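Long-range contacts in citrate lyase, subunit 1 (Methanosaeta concilii, PDB 6HXI), which probably cleaves citrate with coenzyme A, at the expense of ATP, to give acetyl-CoA and oxaloacetate as part of ATP citrate lyase: residues I6-A11 against P212-A217; G30-V35 against L107-T112; T53-V58 against D76-E81; P60-G65 against L103-I108. All coordinates share one frame; numbering follows the deposited sequence.

Contact 1 of 4, residues I6-A11 against P212-A217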
loop_
_atom_site.group_PDB
_atom_site.type_symbol
_atom_site.label_atom_id
_atom_site.label_comp_id
_atom_site.label_asym_id
_atom_site.label_seq_id
_atom_site.Cartn_x
_atom_site.Cartn_y
_atom_site.Cartn_z
ATOM N N ILE C 6 49.735 -12.427 42.026
ATOM C CA ILE C 6 50.420 -11.700 40.946
ATOM C C ILE C 6 51.904 -11.583 41.246
ATOM O O ILE C 6 52.300 -11.606 42.412
ATOM C CB ILE C 6 49.754 -10.328 40.580
ATOM C CG1 ILE C 6 49.641 -9.377 41.798
ATOM C CG2 ILE C 6 48.386 -10.545 39.928
ATOM C CD1 ILE C 6 49.456 -7.920 41.419
ATOM N N ARG C 7 52.724 -11.461 40.198
ATOM C CA ARG C 7 54.164 -11.292 40.338
ATOM C C ARG C 7 54.459 -10.007 41.074
ATOM O O ARG C 7 53.733 -9.015 40.927
ATOM C CB ARG C 7 54.882 -11.272 38.976
ATOM C CG ARG C 7 54.780 -12.581 38.231
ATOM C CD ARG C 7 55.846 -12.748 37.171
ATOM N NE ARG C 7 55.387 -13.664 36.124
ATOM C CZ ARG C 7 55.376 -14.992 36.233
ATOM N NH1 ARG C 7 54.906 -15.740 35.243
ATOM N NH2 ARG C 7 55.807 -15.579 37.344
ATOM N N GLU C 8 55.528 -10.048 41.884
ATOM C CA GLU C 8 56.077 -8.918 42.641
ATOM C C GLU C 8 56.303 -7.761 41.648
ATOM O O GLU C 8 55.996 -6.619 41.972
ATOM C CB GLU C 8 57.402 -9.345 43.291
ATOM C CG GLU C 8 57.893 -8.441 44.407
ATOM C CD GLU C 8 59.175 -8.904 45.083
ATOM O OE1 GLU C 8 59.376 -10.134 45.230
ATOM O OE2 GLU C 8 59.971 -8.028 45.489
ATOM N N TYR C 9 56.783 -8.085 40.420
ATOM C CA TYR C 9 57.013 -7.159 39.308
ATOM C C TYR C 9 55.741 -6.354 39.007
ATOM O O TYR C 9 55.793 -5.122 38.979
ATOM C CB TYR C 9 57.497 -7.932 38.058
ATOM C CG TYR C 9 57.566 -7.099 36.798
ATOM C CD1 TYR C 9 58.539 -6.115 36.642
ATOM C CD2 TYR C 9 56.658 -7.290 35.761
ATOM C CE1 TYR C 9 58.610 -5.343 35.482
ATOM C CE2 TYR C 9 56.695 -6.498 34.613
ATOM C CZ TYR C 9 57.684 -5.533 34.472
ATOM O OH TYR C 9 57.761 -4.753 33.339
ATOM N N ASP C 10 54.603 -7.054 38.863
ATOM C CA ASP C 10 53.290 -6.499 38.570
ATOM C C ASP C 10 52.716 -5.671 39.730
ATOM O O ASP C 10 52.193 -4.573 39.499
ATOM C CB ASP C 10 52.334 -7.628 38.156
ATOM C CG ASP C 10 52.748 -8.383 36.896
ATOM O OD1 ASP C 10 53.226 -7.731 35.934
ATOM O OD2 ASP C 10 52.530 -9.619 36.843
ATOM N N ALA C 11 52.846 -6.179 40.980
ATOM C CA ALA C 11 52.357 -5.516 42.195
ATOM C C ALA C 11 53.097 -4.179 42.454
ATOM O O ALA C 11 52.460 -3.157 42.724
ATOM C CB ALA C 11 52.496 -6.455 43.383
ATOM N N PRO C 212 59.086 0.181 48.792
ATOM C CA PRO C 212 58.740 -1.228 49.089
ATOM C C PRO C 212 59.910 -2.167 48.748
ATOM O O PRO C 212 60.439 -2.078 47.636
ATOM C CB PRO C 212 57.555 -1.488 48.154
ATOM C CG PRO C 212 57.799 -0.597 46.983
ATOM C CD PRO C 212 58.539 0.609 47.485
ATOM N N LEU C 213 60.305 -3.076 49.662
ATOM C CA LEU C 213 61.421 -3.983 49.373
ATOM C C LEU C 213 60.980 -5.342 48.851
ATOM O O LEU C 213 61.579 -5.865 47.912
ATOM C CB LEU C 213 62.381 -4.127 50.564
ATOM C CG LEU C 213 63.113 -2.842 51.027
ATOM C CD1 LEU C 213 63.988 -3.119 52.244
ATOM C CD2 LEU C 213 63.916 -2.205 49.894
ATOM N N ASP C 214 59.943 -5.915 49.452
ATOM C CA ASP C 214 59.379 -7.195 49.023
ATOM C C ASP C 214 57.879 -7.056 49.005
ATOM O O ASP C 214 57.319 -6.374 49.866
ATOM C CB ASP C 214 59.840 -8.359 49.909
ATOM C CG ASP C 214 61.299 -8.741 49.688
ATOM O OD1 ASP C 214 61.575 -9.537 48.759
ATOM O OD2 ASP C 214 62.159 -8.253 50.446
ATOM N N MET C 215 57.234 -7.643 47.988
ATOM C CA MET C 215 55.796 -7.540 47.783
ATOM C C MET C 215 55.136 -8.871 47.383
ATOM O O MET C 215 55.681 -9.651 46.593
ATOM C CB MET C 215 55.498 -6.444 46.745
ATOM C CG MET C 215 54.161 -5.782 46.930
ATOM S SD MET C 215 54.043 -4.244 46.002
ATOM C CE MET C 215 52.335 -3.868 46.239
ATOM N N VAL C 216 53.970 -9.126 47.979
ATOM C CA VAL C 216 53.125 -10.304 47.755
ATOM C C VAL C 216 51.739 -9.729 47.578
ATOM O O VAL C 216 51.308 -8.904 48.391
ATOM C CB VAL C 216 53.198 -11.318 48.935
ATOM C CG1 VAL C 216 52.083 -12.359 48.864
ATOM C CG2 VAL C 216 54.569 -11.993 48.997
ATOM N N ALA C 217 51.063 -10.102 46.490
ATOM C CA ALA C 217 49.735 -9.562 46.222
ATOM C C ALA C 217 48.839 -10.535 45.536
ATOM O O ALA C 217 49.305 -11.384 44.770
ATOM C CB ALA C 217 49.823 -8.263 45.418
#

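Contact 2 of 4, residues G30-V35 against L107-T112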
loop_
_atom_site.group_PDB
_atom_site.type_symbol
_atom_site.label_atom_id
_atom_site.label_comp_id
_atom_site.label_asym_id
_atom_site.label_seq_id
_atom_site.Cartn_x
_atom_site.Cartn_y
_atom_site.Cartn_z
ATOM N N GLY C 30 59.445 3.566 39.138
ATOM C CA GLY C 30 59.021 2.245 38.689
ATOM C C GLY C 30 60.111 1.382 38.094
ATOM O O GLY C 30 59.812 0.561 37.222
ATOM N N ASN C 31 61.382 1.556 38.556
ATOM C CA ASN C 31 62.562 0.824 38.051
ATOM C C ASN C 31 62.448 -0.671 38.316
ATOM O O ASN C 31 62.881 -1.169 39.360
ATOM C CB ASN C 31 63.896 1.385 38.580
ATOM C CG ASN C 31 64.132 2.852 38.334
ATOM O OD1 ASN C 31 64.288 3.624 39.272
ATOM N ND2 ASN C 31 64.144 3.286 37.081
ATOM N N LEU C 32 61.828 -1.383 37.361
ATOM C CA LEU C 32 61.578 -2.820 37.435
ATOM C C LEU C 32 61.819 -3.497 36.082
ATOM O O LEU C 32 61.491 -2.942 35.024
ATOM C CB LEU C 32 60.134 -3.082 37.894
ATOM C CG LEU C 32 59.695 -2.505 39.240
ATOM C CD1 LEU C 32 58.279 -2.023 39.176
ATOM C CD2 LEU C 32 59.860 -3.515 40.353
ATOM N N ALA C 33 62.385 -4.710 36.131
ATOM C CA ALA C 33 62.670 -5.527 34.960
ATOM C C ALA C 33 62.324 -6.986 35.266
ATOM O O ALA C 33 62.768 -7.517 36.290
ATOM C CB ALA C 33 64.144 -5.397 34.579
ATOM N N LEU C 34 61.512 -7.621 34.398
ATOM C CA LEU C 34 61.148 -9.027 34.559
ATOM C C LEU C 34 61.859 -9.870 33.513
ATOM O O LEU C 34 61.817 -9.536 32.328
ATOM C CB LEU C 34 59.616 -9.249 34.500
ATOM C CG LEU C 34 59.106 -10.667 34.864
ATOM C CD1 LEU C 34 59.200 -10.935 36.375
ATOM C CD2 LEU C 34 57.705 -10.884 34.372
ATOM N N VAL C 35 62.488 -10.975 33.949
ATOM C CA VAL C 35 63.228 -11.891 33.081
ATOM C C VAL C 35 62.549 -13.268 33.014
ATOM O O VAL C 35 62.627 -14.050 33.968
ATOM C CB VAL C 35 64.735 -11.966 33.466
ATOM C CG1 VAL C 35 65.492 -12.974 32.603
ATOM C CG2 VAL C 35 65.387 -10.594 33.362
ATOM N N LEU C 107 62.896 -11.174 38.963
ATOM C CA LEU C 107 62.723 -9.731 39.034
ATOM C C LEU C 107 64.067 -9.031 39.278
ATOM O O LEU C 107 64.831 -9.442 40.158
ATOM C CB LEU C 107 61.687 -9.357 40.120
ATOM C CG LEU C 107 61.549 -7.866 40.504
ATOM C CD1 LEU C 107 60.860 -7.042 39.405
ATOM C CD2 LEU C 107 60.839 -7.708 41.822
ATOM N N ILE C 108 64.341 -7.977 38.487
ATOM C CA ILE C 108 65.526 -7.126 38.648
ATOM C C ILE C 108 65.071 -5.725 39.066
ATOM O O ILE C 108 64.194 -5.121 38.438
ATOM C CB ILE C 108 66.556 -7.116 37.475
ATOM C CG1 ILE C 108 66.757 -8.528 36.881
ATOM C CG2 ILE C 108 67.908 -6.521 37.951
ATOM C CD1 ILE C 108 67.382 -8.547 35.513
ATOM N N GLU C 109 65.646 -5.242 40.162
ATOM C CA GLU C 109 65.332 -3.925 40.700
ATOM C C GLU C 109 66.550 -3.267 41.396
ATOM O O GLU C 109 67.476 -3.988 41.781
ATOM C CB GLU C 109 64.122 -4.016 41.646
ATOM C CG GLU C 109 64.368 -4.775 42.939
ATOM C CD GLU C 109 63.203 -4.781 43.910
ATOM O OE1 GLU C 109 62.230 -4.024 43.689
ATOM O OE2 GLU C 109 63.273 -5.533 44.908
ATOM N N PRO C 110 66.556 -1.923 41.601
ATOM C CA PRO C 110 67.694 -1.299 42.304
ATOM C C PRO C 110 67.807 -1.710 43.775
ATOM O O PRO C 110 66.792 -1.940 44.435
ATOM C CB PRO C 110 67.418 0.203 42.172
ATOM C CG PRO C 110 65.960 0.316 41.957
ATOM C CD PRO C 110 65.547 -0.912 41.207
ATOM N N PHE C 111 69.044 -1.812 44.280
ATOM C CA PHE C 111 69.334 -2.160 45.668
ATOM C C PHE C 111 69.184 -0.912 46.518
ATOM O O PHE C 111 69.912 0.068 46.305
ATOM C CB PHE C 111 70.755 -2.750 45.805
ATOM C CG PHE C 111 71.217 -3.008 47.225
ATOM C CD1 PHE C 111 70.888 -4.188 47.877
ATOM C CD2 PHE C 111 72.004 -2.080 47.898
ATOM C CE1 PHE C 111 71.317 -4.425 49.189
ATOM C CE2 PHE C 111 72.422 -2.313 49.213
ATOM C CZ PHE C 111 72.077 -3.483 49.849
ATOM N N THR C 112 68.245 -0.941 47.477
ATOM C CA THR C 112 68.046 0.192 48.369
ATOM C C THR C 112 68.759 -0.072 49.710
ATOM O O THR C 112 68.334 -0.949 50.471
ATOM C CB THR C 112 66.563 0.581 48.465
ATOM O OG1 THR C 112 66.174 1.080 47.186
ATOM C CG2 THR C 112 66.289 1.667 49.512
#

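Contact 3 of 4, residues T53-V58 against D76-E81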
loop_
_atom_site.group_PDB
_atom_site.type_symbol
_atom_site.label_atom_id
_atom_site.label_comp_id
_atom_site.label_asym_id
_atom_site.label_seq_id
_atom_site.Cartn_x
_atom_site.Cartn_y
_atom_site.Cartn_z
ATOM N N THR C 53 73.892 1.195 35.129
ATOM C CA THR C 53 74.472 2.218 36.015
ATOM C C THR C 53 73.981 2.202 37.495
ATOM O O THR C 53 74.310 3.125 38.249
ATOM C CB THR C 53 74.251 3.612 35.389
ATOM O OG1 THR C 53 72.995 3.652 34.694
ATOM C CG2 THR C 53 75.373 4.012 34.450
ATOM N N THR C 54 73.218 1.172 37.911
ATOM C CA THR C 54 72.684 1.082 39.284
ATOM C C THR C 54 73.076 -0.243 39.960
ATOM O O THR C 54 73.322 -1.233 39.260
ATOM C CB THR C 54 71.143 1.278 39.260
ATOM O OG1 THR C 54 70.816 2.380 38.411
ATOM C CG2 THR C 54 70.535 1.517 40.643
ATOM N N ARG C 55 73.154 -0.255 41.316
ATOM C CA ARG C 55 73.405 -1.486 42.073
ATOM C C ARG C 55 72.060 -2.219 42.139
ATOM O O ARG C 55 71.034 -1.599 42.422
ATOM C CB ARG C 55 73.997 -1.220 43.469
ATOM C CG ARG C 55 75.466 -0.773 43.461
ATOM C CD ARG C 55 76.425 -1.666 42.668
ATOM N NE ARG C 55 76.613 -2.989 43.268
ATOM C CZ ARG C 55 77.790 -3.594 43.401
ATOM N NH1 ARG C 55 78.902 -2.999 42.982
ATOM N NH2 ARG C 55 77.866 -4.803 43.943
ATOM N N LEU C 56 72.069 -3.514 41.819
ATOM C CA LEU C 56 70.873 -4.331 41.670
ATOM C C LEU C 56 70.601 -5.380 42.753
ATOM O O LEU C 56 71.429 -5.641 43.632
ATOM C CB LEU C 56 70.922 -5.038 40.291
ATOM C CG LEU C 56 71.266 -4.190 39.065
ATOM C CD1 LEU C 56 71.487 -5.054 37.883
ATOM C CD2 LEU C 56 70.176 -3.170 38.745
ATOM N N VAL C 57 69.373 -5.940 42.671
ATOM C CA VAL C 57 68.793 -7.059 43.416
ATOM C C VAL C 57 68.079 -7.923 42.354
ATOM O O VAL C 57 67.281 -7.406 41.565
ATOM C CB VAL C 57 67.816 -6.633 44.557
ATOM C CG1 VAL C 57 67.190 -7.843 45.244
ATOM C CG2 VAL C 57 68.510 -5.762 45.588
ATOM N N VAL C 58 68.386 -9.214 42.321
ATOM C CA VAL C 58 67.734 -10.129 41.391
ATOM C C VAL C 58 67.281 -11.370 42.186
ATOM O O VAL C 58 68.061 -11.957 42.940
ATOM C CB VAL C 58 68.530 -10.408 40.075
ATOM C CG1 VAL C 58 69.960 -10.862 40.333
ATOM C CG2 VAL C 58 67.794 -11.363 39.140
ATOM N N ASP C 76 72.882 -6.475 46.199
ATOM C CA ASP C 76 73.949 -5.520 45.845
ATOM C C ASP C 76 74.903 -6.068 44.767
ATOM O O ASP C 76 75.991 -6.560 45.084
ATOM C CB ASP C 76 74.693 -5.037 47.112
ATOM C CG ASP C 76 75.535 -3.778 46.969
ATOM O OD1 ASP C 76 75.504 -3.156 45.879
ATOM O OD2 ASP C 76 76.201 -3.396 47.959
ATOM N N ALA C 77 74.477 -5.992 43.491
ATOM C CA ALA C 77 75.261 -6.489 42.362
ATOM C C ALA C 77 75.267 -5.565 41.132
ATOM O O ALA C 77 74.474 -4.628 41.043
ATOM C CB ALA C 77 74.807 -7.889 41.982
ATOM N N ASP C 78 76.216 -5.815 40.216
ATOM C CA ASP C 78 76.393 -5.089 38.959
ATOM C C ASP C 78 75.478 -5.733 37.924
ATOM O O ASP C 78 75.087 -6.885 38.110
ATOM C CB ASP C 78 77.859 -5.225 38.460
ATOM C CG ASP C 78 78.968 -4.873 39.448
ATOM O OD1 ASP C 78 78.652 -4.362 40.544
ATOM O OD2 ASP C 78 80.155 -5.111 39.120
ATOM N N TRP C 79 75.190 -5.025 36.807
ATOM C CA TRP C 79 74.380 -5.566 35.705
ATOM C C TRP C 79 75.023 -6.838 35.109
ATOM O O TRP C 79 74.297 -7.768 34.741
ATOM C CB TRP C 79 74.084 -4.497 34.634
ATOM C CG TRP C 79 73.508 -5.045 33.362
ATOM C CD1 TRP C 79 74.116 -5.091 32.140
ATOM C CD2 TRP C 79 72.244 -5.710 33.208
ATOM N NE1 TRP C 79 73.303 -5.728 31.229
ATOM C CE2 TRP C 79 72.143 -6.108 31.856
ATOM C CE3 TRP C 79 71.180 -5.998 34.080
ATOM C CZ2 TRP C 79 71.016 -6.768 31.354
ATOM C CZ3 TRP C 79 70.075 -6.669 33.586
ATOM C CH2 TRP C 79 69.994 -7.038 32.236
ATOM N N GLU C 80 76.386 -6.883 35.064
ATOM C CA GLU C 80 77.174 -8.034 34.608
ATOM C C GLU C 80 76.916 -9.194 35.578
ATOM O O GLU C 80 76.490 -10.270 35.153
ATOM C CB GLU C 80 78.680 -7.693 34.594
ATOM C CG GLU C 80 79.221 -7.182 33.269
ATOM C CD GLU C 80 80.739 -7.091 33.184
ATOM O OE1 GLU C 80 81.393 -6.807 34.216
ATOM O OE2 GLU C 80 81.273 -7.286 32.069
ATOM N N GLU C 81 77.114 -8.936 36.892
ATOM C CA GLU C 81 76.913 -9.892 37.985
ATOM C C GLU C 81 75.482 -10.417 38.014
ATOM O O GLU C 81 75.263 -11.572 38.388
ATOM C CB GLU C 81 77.259 -9.249 39.331
ATOM C CG GLU C 81 78.712 -8.821 39.470
ATOM C CD GLU C 81 79.104 -8.284 40.835
ATOM O OE1 GLU C 81 78.455 -8.658 41.840
ATOM O OE2 GLU C 81 80.090 -7.515 40.903
#

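Contact 4 of 4, residues P60-G65 against L103-I108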
loop_
_atom_site.group_PDB
_atom_site.type_symbol
_atom_site.label_atom_id
_atom_site.label_comp_id
_atom_site.label_asym_id
_atom_site.label_seq_id
_atom_site.Cartn_x
_atom_site.Cartn_y
_atom_site.Cartn_z
ATOM N N PRO C 60 63.917 -14.750 42.206
ATOM C CA PRO C 60 62.838 -15.387 41.430
ATOM C C PRO C 60 61.438 -14.869 41.798
ATOM O O PRO C 60 61.122 -14.717 42.982
ATOM C CB PRO C 60 63.010 -16.883 41.723
ATOM C CG PRO C 60 63.704 -16.940 43.026
ATOM C CD PRO C 60 64.532 -15.701 43.162
ATOM N N ASP C 61 60.620 -14.574 40.769
ATOM C CA ASP C 61 59.264 -14.048 40.900
ATOM C C ASP C 61 58.241 -15.086 40.420
ATOM O O ASP C 61 57.545 -14.871 39.426
ATOM C CB ASP C 61 59.137 -12.710 40.140
ATOM C CG ASP C 61 58.009 -11.804 40.610
ATOM O OD1 ASP C 61 57.254 -12.212 41.530
ATOM O OD2 ASP C 61 57.880 -10.689 40.063
ATOM N N GLN C 62 58.151 -16.216 41.134
ATOM C CA GLN C 62 57.241 -17.305 40.776
ATOM C C GLN C 62 56.275 -17.667 41.916
ATOM O O GLN C 62 55.806 -18.809 42.016
ATOM C CB GLN C 62 58.030 -18.517 40.256
ATOM C CG GLN C 62 58.390 -18.403 38.782
ATOM C CD GLN C 62 59.335 -19.488 38.340
ATOM O OE1 GLN C 62 60.532 -19.447 38.622
ATOM N NE2 GLN C 62 58.821 -20.470 37.614
ATOM N N LEU C 63 55.931 -16.649 42.735
ATOM C CA LEU C 63 54.990 -16.707 43.867
ATOM C C LEU C 63 55.520 -17.590 45.019
ATOM O O LEU C 63 54.982 -18.668 45.292
ATOM C CB LEU C 63 53.547 -17.103 43.423
ATOM C CG LEU C 63 52.987 -16.419 42.152
ATOM C CD1 LEU C 63 51.759 -17.123 41.639
ATOM C CD2 LEU C 63 52.645 -14.979 42.403
ATOM N N PHE C 64 56.581 -17.096 45.697
ATOM C CA PHE C 64 57.264 -17.772 46.808
ATOM C C PHE C 64 57.067 -17.095 48.182
ATOM O O PHE C 64 56.050 -16.432 48.403
ATOM C CB PHE C 64 58.769 -17.923 46.492
ATOM C CG PHE C 64 59.140 -18.854 45.361
ATOM C CD1 PHE C 64 58.576 -20.122 45.270
ATOM C CD2 PHE C 64 60.124 -18.502 44.443
ATOM C CE1 PHE C 64 58.938 -20.989 44.242
ATOM C CE2 PHE C 64 60.491 -19.376 43.419
ATOM C CZ PHE C 64 59.885 -20.607 43.317
ATOM N N GLY C 65 58.034 -17.302 49.088
ATOM C CA GLY C 65 58.061 -16.752 50.439
ATOM C C GLY C 65 59.365 -16.051 50.767
ATOM O O GLY C 65 60.288 -16.654 51.316
ATOM N N LEU C 103 63.037 -22.943 37.649
ATOM C CA LEU C 103 63.002 -21.490 37.851
ATOM C C LEU C 103 62.907 -20.824 36.466
ATOM O O LEU C 103 63.704 -21.154 35.593
ATOM C CB LEU C 103 64.248 -20.999 38.610
ATOM C CG LEU C 103 64.360 -21.363 40.093
ATOM C CD1 LEU C 103 65.743 -21.032 40.627
ATOM C CD2 LEU C 103 63.296 -20.657 40.939
ATOM N N SER C 104 61.911 -19.943 36.228
ATOM C CA SER C 104 61.742 -19.331 34.899
ATOM C C SER C 104 61.541 -17.809 34.891
ATOM O O SER C 104 61.794 -17.179 33.862
ATOM C CB SER C 104 60.608 -20.009 34.135
ATOM O OG SER C 104 60.896 -21.374 33.886
ATOM N N TYR C 105 61.065 -17.224 36.011
ATOM C CA TYR C 105 60.817 -15.781 36.103
ATOM C C TYR C 105 61.594 -15.132 37.232
ATOM O O TYR C 105 61.574 -15.630 38.358
ATOM C CB TYR C 105 59.314 -15.469 36.169
ATOM C CG TYR C 105 58.583 -15.871 34.904
ATOM C CD1 TYR C 105 58.487 -14.999 33.824
ATOM C CD2 TYR C 105 57.994 -17.129 34.782
ATOM C CE1 TYR C 105 57.840 -15.374 32.645
ATOM C CE2 TYR C 105 57.351 -17.518 33.608
ATOM C CZ TYR C 105 57.269 -16.634 32.543
ATOM O OH TYR C 105 56.607 -17.004 31.394
ATOM N N PHE C 106 62.311 -14.041 36.910
ATOM C CA PHE C 106 63.172 -13.311 37.849
ATOM C C PHE C 106 62.955 -11.809 37.790
ATOM O O PHE C 106 62.877 -11.229 36.701
ATOM C CB PHE C 106 64.667 -13.615 37.583
ATOM C CG PHE C 106 65.047 -15.071 37.696
ATOM C CD1 PHE C 106 64.947 -15.921 36.599
ATOM C CD2 PHE C 106 65.505 -15.595 38.897
ATOM C CE1 PHE C 106 65.266 -17.276 36.711
ATOM C CE2 PHE C 106 65.829 -16.948 39.010
ATOM C CZ PHE C 106 65.713 -17.777 37.914
ATOM N N LEU C 107 62.896 -11.174 38.963
ATOM C CA LEU C 107 62.723 -9.731 39.034
ATOM C C LEU C 107 64.067 -9.031 39.278
ATOM O O LEU C 107 64.831 -9.442 40.158
ATOM C CB LEU C 107 61.687 -9.357 40.120
ATOM C CG LEU C 107 61.549 -7.866 40.504
ATOM C CD1 LEU C 107 60.860 -7.042 39.405
ATOM C CD2 LEU C 107 60.839 -7.708 41.822
ATOM N N ILE C 108 64.341 -7.977 38.487
ATOM C CA ILE C 108 65.526 -7.126 38.648
ATOM C C ILE C 108 65.071 -5.725 39.066
ATOM O O ILE C 108 64.194 -5.121 38.438
ATOM C CB ILE C 108 66.556 -7.116 37.475
ATOM C CG1 ILE C 108 66.757 -8.528 36.881
ATOM C CG2 ILE C 108 67.908 -6.521 37.951
ATOM C CD1 ILE C 108 67.382 -8.547 35.513
#

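Contact 1 of 4, residues I6-A11 against P212-A217
The start of helix 8-18, just after the short edge strand 3-6, packs against strand 209-220 of the large antiparallel sheet in the ATP-grasp region. One backbone bond joins the two chains: Ile-6 N donates to Ala-217 O at 3.0 Å, with an N-H...O angle of 158° and the donor lying above the carbonyl plane. The Ile-6 side chain keeps to the same place, because CG1 sits in the crowded position between backbone N and carbonyl carbon (chi1 57°) and meets Ala-217 CB at 3.8 Å. One helical turn on, Ala-11 CB points at the strand and touches Ala-217 CB at 3.8 Å. The same methyl lies 3.8 Å from Met-215 SD, and the extended thioether carries its CE on to Ala-11 O. With Arg-7 at the N-cap position, the chain leaves the sheet and turns into a helix whose first turn lies against it. Glu-8 runs the other way along the strand: CG, anti to the backbone N, lies 3.3 Å from Met-215 O, and the carboxylate comes up to the backbone of Leu-213 and Asp-214. Glu-8 OE2 and Asp-214 OD1 are only 3.9 Å apart, a repulsion that Lys-59 probably offsets by forming salt bridges with both, while Lys-12 makes a second salt bridge to Glu-8 OE2.

Contact 2 of 4, residues G30-V35 against L107-T112
Side chains of the paired strands 33-35 and 106-110 fall on two faces, with Ala-33 and Ile-108 on one and Leu-34 and Leu-107 on the other. Ala-33 and Ile-108 form a hydrogen-bonded antiparallel pair: Ile-108 N reaches Ala-33 O at 2.7 Å, nearly along the C=O axis, and Ala-33 N returns a more bent bond of 3.0 Å (142°) to Ile-108 O, in the carbonyl plane. On their shared face the Ala-33 methyl meets Ile-108 CB. Ile-108 CG1 stands beside its own backbone N (chi1 -40°), which sends CD1 across to Val-35 CG2 of the partner strand, 3.6 Å away, the two side chains crossing obliquely. On the Leu-107 side, Leu-32 CD2 comes within 3.8 Å of Leu-107 CD1, again obliquely, and Tyr-9 of helix 8-18 touches both leucines. Leu-32 and Glu-109 run side by side and point the same way; the carboxylate of Glu-109 continues to Lys-12, with which OE1 forms a salt bridge. Before the strand, Asn-31 is the centre of an inverse gamma turn, and its carbonyl and CB rest on the ring of Pro-110, Asn-31 O lying 3.3 Å from Pro-110 CD. Helix 8-18 thus lies over the leucine face, while Leu-51 and Trp-79 meet Ile-108 on the other. Strand 33-35 thereby forms an edge of a four-stranded antiparallel sheet layered against helices, consistent with a lobe of the ATP-grasp fold.

Contact 3 of 4, residues T53-V58 against D76-E81
A G1 beta bulge, in which two residues, Asp-76 and Ala-77, stand opposite the single Leu-56, joins strand 56-60 to the chain entering helix 79-89. The pair Leu-56 and Ala-77 is hydrogen-bonded in both directions: Leu-56 N gives a straight bond of 2.8 Å to Ala-77 O, in the carbonyl plane, and Ala-77 N gives one of 3.1 Å to Leu-56 O. Outside this pair Arg-55 bends at chi2 and chi3 so that its guanidinium folds back over the bulge. Its NH2 donates to Asp-76 O at 2.8 Å; the oxygen lies in the guanidinium plane, yet the donor sits well above the carbonyl plane. Arg-55 NE forms a salt bridge with Asp-76 OD1 at 2.8 Å, so one residue engages two of its nitrogens. Asp-78 OD1 stands over a face of the guanidinium, 2.8 Å from Arg-55 NH1, in a second salt bridge, of charges only since no N-H points at the oxygen, which completes a network of Arg-55, Asp-76 and Asp-78. An alanine at Asp-76 would remove OD1 and would probably leave the bent arginine less firmly held. Asp-78 occupies the N-cap position without a capping bond from its side chain. Beyond the bulge, Trp-79 NE1 is weakly bonded to Glu-45 OE1, and Leu-56 CD1 meets the edge of the Trp-79 ring in its plane, 3.9 Å from CE3.

Contact 4 of 4, residues P60-G65 against L103-I108
Pro-60 closes strand 56-60 opposite Phe-106, a non-hydrogen-bonded antiparallel pair. Pro-60 CB touches both Leu-103 CD2 and Phe-106 CE2, 3.9 Å from each, while Pro-60 CA makes a CA-H...O contact with Tyr-105 O. That oxygen also accepts the backbone bond of Asp-61 N at 2.8 Å, the donor above the carbonyl plane. The Asp-61 carboxylate goes on to helix 8-18, OD1 accepting from Glu-8 N and OD2 from Tyr-9 N. Gln-62 reaches back with an extended chain: OE1 receives Ser-104 N at 2.8 Å (163°) and, weakly, Tyr-105 N, and NE2 is weakly bonded to Arg-102 O. Its CG lies at the edge of the Tyr-105 ring, with amide and ring planes 74° apart. An alanine at Gln-62 would remove the acceptor of the Ser-104 and Tyr-105 amides and would probably loosen the turn into strand 106-110. Past Leu-63, Phe-64 presents its ring edge to Leu-103 CD2, 4.0 Å from CE2. The whole is the end of an antiparallel strand pair, where the two inner strands of the four-stranded sheet in the ATP-grasp region part and a side-chain amide continues the backbone bonding.

In the fold
From the N terminus, contact 1 closes the longest loop, bringing the start of helix 8-18 to strand 209-220 of the large sheet; the other three contacts fall within that loop. Contact 2 pairs strand 33-35 with 106-110, and contact 3, which joins 53-58 to 76-81, lies within the span it closes. Contact 4 crosses contact 3, since residues 60-65 leave between its two segments and return to 103-108, and it shares Leu-107 and Ile-108 with contact 2. Contacts 2, 3 and 4 all reach one four-stranded sheet, in which 106-110 neighbours both 33-35 and 56-60. Helix 8-18 links that sheet to the larger one, touching contact 2 through Tyr-9 and contact 4 through Asp-61.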